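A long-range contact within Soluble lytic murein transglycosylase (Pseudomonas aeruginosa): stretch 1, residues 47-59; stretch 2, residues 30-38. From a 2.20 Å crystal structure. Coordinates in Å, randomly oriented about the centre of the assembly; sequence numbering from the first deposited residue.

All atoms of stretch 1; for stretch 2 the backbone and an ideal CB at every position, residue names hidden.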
# COMPACT_ATOMS: atom_id res chain seq x y z
N ALA A 47 7.84 13.52 40.61
CA ALA A 47 8.82 14.33 41.33
C ALA A 47 10.24 14.16 40.80
O ALA A 47 10.91 15.18 40.55
CB ALA A 47 8.73 14.05 42.84
N PRO A 48 10.77 12.94 40.61
CA PRO A 48 12.14 12.85 40.07
C PRO A 48 12.32 13.54 38.72
O PRO A 48 13.34 14.20 38.50
CB PRO A 48 12.39 11.34 39.97
CG PRO A 48 11.50 10.76 41.00
CD PRO A 48 10.26 11.61 40.98
N TYR A 49 11.34 13.43 37.82
CA TYR A 49 11.47 14.07 36.52
C TYR A 49 11.66 15.59 36.66
O TYR A 49 12.55 16.17 36.03
CB TYR A 49 10.27 13.75 35.63
CG TYR A 49 10.03 14.82 34.60
CD1 TYR A 49 10.88 14.95 33.50
CD2 TYR A 49 9.01 15.74 34.75
CE1 TYR A 49 10.69 15.96 32.57
CE2 TYR A 49 8.81 16.75 33.83
CZ TYR A 49 9.64 16.86 32.74
OH TYR A 49 9.42 17.88 31.84
N MET A 50 10.81 16.25 37.47
CA MET A 50 10.94 17.70 37.65
C MET A 50 12.28 18.07 38.26
O MET A 50 12.80 19.15 37.99
CB MET A 50 9.85 18.29 38.54
CG MET A 50 8.49 17.68 38.43
SD MET A 50 7.62 18.21 36.93
CE MET A 50 7.97 19.95 36.85
N ALA A 51 12.82 17.20 39.12
CA ALA A 51 14.12 17.45 39.72
C ALA A 51 15.27 17.30 38.74
O ALA A 51 16.39 17.74 39.04
CB ALA A 51 14.33 16.51 40.90
N SER A 52 15.04 16.68 37.58
CA SER A 52 16.09 16.39 36.62
C SER A 52 16.00 17.26 35.37
O SER A 52 16.87 17.14 34.50
CB SER A 52 16.04 14.92 36.22
OG SER A 52 16.22 14.07 37.34
N ARG A 53 14.99 18.12 35.26
CA ARG A 53 14.73 18.83 34.00
C ARG A 53 15.94 19.65 33.54
O ARG A 53 16.23 19.71 32.34
CB ARG A 53 13.51 19.73 34.15
CG ARG A 53 12.20 18.98 34.25
CD ARG A 53 11.05 19.95 34.33
NE ARG A 53 11.18 20.81 35.49
CZ ARG A 53 10.39 21.85 35.75
NH1 ARG A 53 10.58 22.58 36.84
NH2 ARG A 53 9.40 22.14 34.91
N SER A 54 16.65 20.28 34.48
CA SER A 54 17.85 21.03 34.11
C SER A 54 19.04 20.11 33.88
O SER A 54 19.77 20.27 32.90
CB SER A 54 18.17 22.07 35.19
OG SER A 54 17.15 23.05 35.24
N ALA A 55 19.25 19.12 34.76
CA ALA A 55 20.32 18.16 34.60
C ALA A 55 20.16 17.26 33.38
O ALA A 55 21.07 16.49 33.07
CB ALA A 55 20.43 17.28 35.84
N LEU A 56 19.02 17.32 32.69
CA LEU A 56 18.80 16.49 31.51
C LEU A 56 18.34 17.30 30.30
O LEU A 56 17.83 16.72 29.34
CB LEU A 56 17.79 15.38 31.80
CG LEU A 56 18.27 14.24 32.70
CD1 LEU A 56 17.14 13.26 32.96
CD2 LEU A 56 19.44 13.53 32.07
N ARG A 57 18.51 18.62 30.31
CA ARG A 57 18.07 19.40 29.16
C ARG A 57 18.92 19.10 27.91
O ARG A 57 18.56 19.54 26.81
CB ARG A 57 18.05 20.90 29.50
CG ARG A 57 17.49 21.80 28.38
CD ARG A 57 16.37 22.75 28.82
NE ARG A 57 16.65 23.45 30.07
CZ ARG A 57 15.75 23.75 31.00
NH1 ARG A 57 16.13 24.41 32.10
NH2 ARG A 57 14.48 23.39 30.81
N ASP A 58 20.00 18.34 28.05
CA ASP A 58 20.79 17.95 26.90
C ASP A 58 20.62 16.49 26.49
O ASP A 58 20.93 16.15 25.34
CB ASP A 58 22.28 18.22 27.15
CG ASP A 58 22.68 19.64 26.75
OD1 ASP A 58 21.81 20.39 26.27
OD2 ASP A 58 23.87 19.99 26.91
N TYR A 59 20.13 15.63 27.38
CA TYR A 59 19.88 14.24 27.02
C TYR A 59 18.74 14.18 26.00
O TYR A 59 17.69 14.80 26.20
CB TYR A 59 19.53 13.43 28.26
CG TYR A 59 19.44 11.93 28.03
CD1 TYR A 59 20.55 11.20 27.63
CD2 TYR A 59 18.25 11.25 28.23
CE1 TYR A 59 20.47 9.82 27.43
CE2 TYR A 59 18.16 9.89 28.04
CZ TYR A 59 19.27 9.18 27.63
OH TYR A 59 19.17 7.82 27.44
N UNK A 30 27.62 9.83 32.08
CA UNK A 30 26.60 8.86 31.68
C UNK A 30 25.37 9.10 32.55
O UNK A 30 25.05 8.34 33.48
CB UNK A 30 27.11 7.42 31.82
N UNK A 31 24.67 10.18 32.24
CA UNK A 31 23.48 10.60 32.96
C UNK A 31 22.43 9.50 33.03
O UNK A 31 21.89 9.06 32.00
CB UNK A 31 22.88 11.85 32.30
N UNK A 32 22.14 9.03 34.25
CA UNK A 32 21.14 8.00 34.45
C UNK A 32 19.92 8.52 35.22
O UNK A 32 19.08 7.73 35.68
CB UNK A 32 21.76 6.81 35.19
N UNK A 33 19.80 9.84 35.36
CA UNK A 33 18.57 10.42 35.88
C UNK A 33 17.36 10.03 35.05
O UNK A 33 16.23 10.05 35.55
CB UNK A 33 18.69 11.94 35.94
N UNK A 34 17.58 9.66 33.78
CA UNK A 34 16.48 9.41 32.86
C UNK A 34 15.72 8.14 33.23
O UNK A 34 14.49 8.16 33.33
CB UNK A 34 17.00 9.31 31.43
N UNK A 35 16.43 7.02 33.43
CA UNK A 35 15.72 5.78 33.75
C UNK A 35 15.05 5.86 35.12
O UNK A 35 13.99 5.26 35.33
CB UNK A 35 16.68 4.59 33.71
N UNK A 36 15.67 6.57 36.06
CA UNK A 36 15.01 6.82 37.34
C UNK A 36 13.67 7.51 37.12
O UNK A 36 12.61 6.99 37.50
CB UNK A 36 15.90 7.67 38.25
N UNK A 37 13.70 8.69 36.48
CA UNK A 37 12.48 9.45 36.28
C UNK A 37 11.47 8.70 35.43
O UNK A 37 10.26 8.85 35.64
CB UNK A 37 12.80 10.80 35.63
N UNK A 38 11.93 7.89 34.48
CA UNK A 38 11.00 7.05 33.72
C UNK A 38 10.25 6.11 34.65
O UNK A 38 9.02 5.99 34.58
CB UNK A 38 11.74 6.25 32.65

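Position 30 has nothing of stretch 1 within 5.5 Å of its ideal CB, so the contact sets no rule there; it is Gln30, which makes no contact.

At position 31 CA-to-CB points toward stretch 1, with the ideal CB 3.8 Å from Leu56 CD2 and 5.0 Å from Ala55 O. Beyond lies a groove lined by Leu56, Asp58 and Tyr59, apolar at its start and offering a carbonyl farther along. A long aliphatic chain would suit it, and so would one that ends in a donor. The residue is Arg31. Its CD packs 3.5 Å from Tyr59 CB and 3.6 Å from Leu56 CD2, while NH2 lies 3.6 Å from Ala55 O, with no hydrogen bond formed, and 3.7 Å from Asp58 CB.

Position 32 points away and sits just before a helix, where a small polar capping residue would suit; the open space also tolerates a long chain. The deposited residue is the long one, Arg32, whose chain curls back: it makes a salt bridge to the side chain at position 35, and NH2 comes within 4.1 Å of Tyr59 OH.

Position 33 opens the helix and points toward Ser52 and Leu56; the ideal CB is 3.5 Å from Ser52 OG and 3.6 Å from Leu56 CD1. A medium aliphatic such as Leu, Ile or Met would suit. Leu33 sends CD1 to 3.5 Å from Ala55 CB. Its backbone works too: a water donates to Leu33 O (3.2 Å) and, weakly, to Pro48 O (3.0 Å), bridging the stretches.

At position 34 the ideal CB lies 3.6 Å from Tyr59 CE2 and 4.2 Å from Leu56 CD1. An aromatic or a large aliphatic side chain could cover this apolar surface. Tyr34 sets its ring so that Tyr59 CE2 lies over one face, 3.3 Å from Tyr34 CG; the ring planes meet obliquely at 56°. Its hydroxyl accepts a hydrogen bond from position 38.

Position 35 points away, with no atom of stretch 1 within 5.5 Å of its ideal CB, so polar or charged side chains fit. Asp35 pairs with Arg32, OD2 lying 3.0 Å from Arg32 NE, by charge alone.

Position 36 points sideways, its ideal CB 5.4 Å from Pro48 CB, so a flexible chain could reach across. Gln36 does, placing CG 4.1 Å from Pro48 CB.

At position 37 the helices, running at 149°, come close: its CA is 4.7 Å from Tyr49 CA, and the ideal CB already lies 3.6 Å from that same Tyr49 CA. Such proximity favours a small residue. Ala37 fits, its CB also 3.9 Å from Tyr49 CB.

Position 38 points away, equally free of demands from stretch 1, and a polar or charged chain fits. Lys38 makes no contact with stretch 1; its NZ donates to Tyr34 OH at 2.7 Å.

Stretch 2 (30-38) QRRLYDQAK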
# COMPACT_ATOMS: atom_id res chain seq x y z
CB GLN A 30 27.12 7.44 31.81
CG GLN A 30 26.14 6.39 31.36
CD GLN A 30 26.74 5.01 31.36
OE1 GLN A 30 27.88 4.82 31.79
NE2 GLN A 30 25.99 4.03 30.87
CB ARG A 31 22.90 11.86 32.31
CG ARG A 31 22.71 11.73 30.81
CD ARG A 31 22.50 13.08 30.16
NE ARG A 31 23.75 13.81 30.04
CZ ARG A 31 23.84 15.13 29.95
NH1 ARG A 31 25.03 15.71 29.85
NH2 ARG A 31 22.74 15.88 29.96
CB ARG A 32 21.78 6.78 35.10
CG ARG A 32 20.86 5.58 35.20
CD ARG A 32 20.03 5.30 33.94
NE ARG A 32 20.71 5.35 32.64
CZ ARG A 32 20.60 6.31 31.72
NH1 ARG A 32 19.77 7.33 31.89
NH2 ARG A 32 21.29 6.21 30.59
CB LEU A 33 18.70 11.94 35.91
CG LEU A 33 20.00 12.43 36.52
CD1 LEU A 33 20.30 13.84 36.07
CD2 LEU A 33 19.92 12.35 38.03
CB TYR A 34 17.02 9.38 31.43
CG TYR A 34 16.02 9.01 30.39
CD1 TYR A 34 15.12 9.94 29.87
CD2 TYR A 34 15.94 7.71 29.94
CE1 TYR A 34 14.19 9.58 28.92
CE2 TYR A 34 15.01 7.34 28.99
CZ TYR A 34 14.14 8.28 28.48
OH TYR A 34 13.23 7.93 27.52
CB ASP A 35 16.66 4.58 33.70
CG ASP A 35 17.15 4.29 32.30
OD1 ASP A 35 16.46 4.67 31.34
OD2 ASP A 35 18.22 3.66 32.16
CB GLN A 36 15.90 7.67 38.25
CG GLN A 36 15.14 8.28 39.43
CD GLN A 36 16.03 8.56 40.62
OE1 GLN A 36 17.26 8.58 40.51
NE2 GLN A 36 15.41 8.77 41.78
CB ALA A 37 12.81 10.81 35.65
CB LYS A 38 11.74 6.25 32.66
CG LYS A 38 10.76 5.51 31.76
CD LYS A 38 11.43 4.56 30.76
CE LYS A 38 12.63 5.20 30.08
NZ LYS A 38 12.13 5.88 28.85
O HOH W 1 15.21 11.91 37.90
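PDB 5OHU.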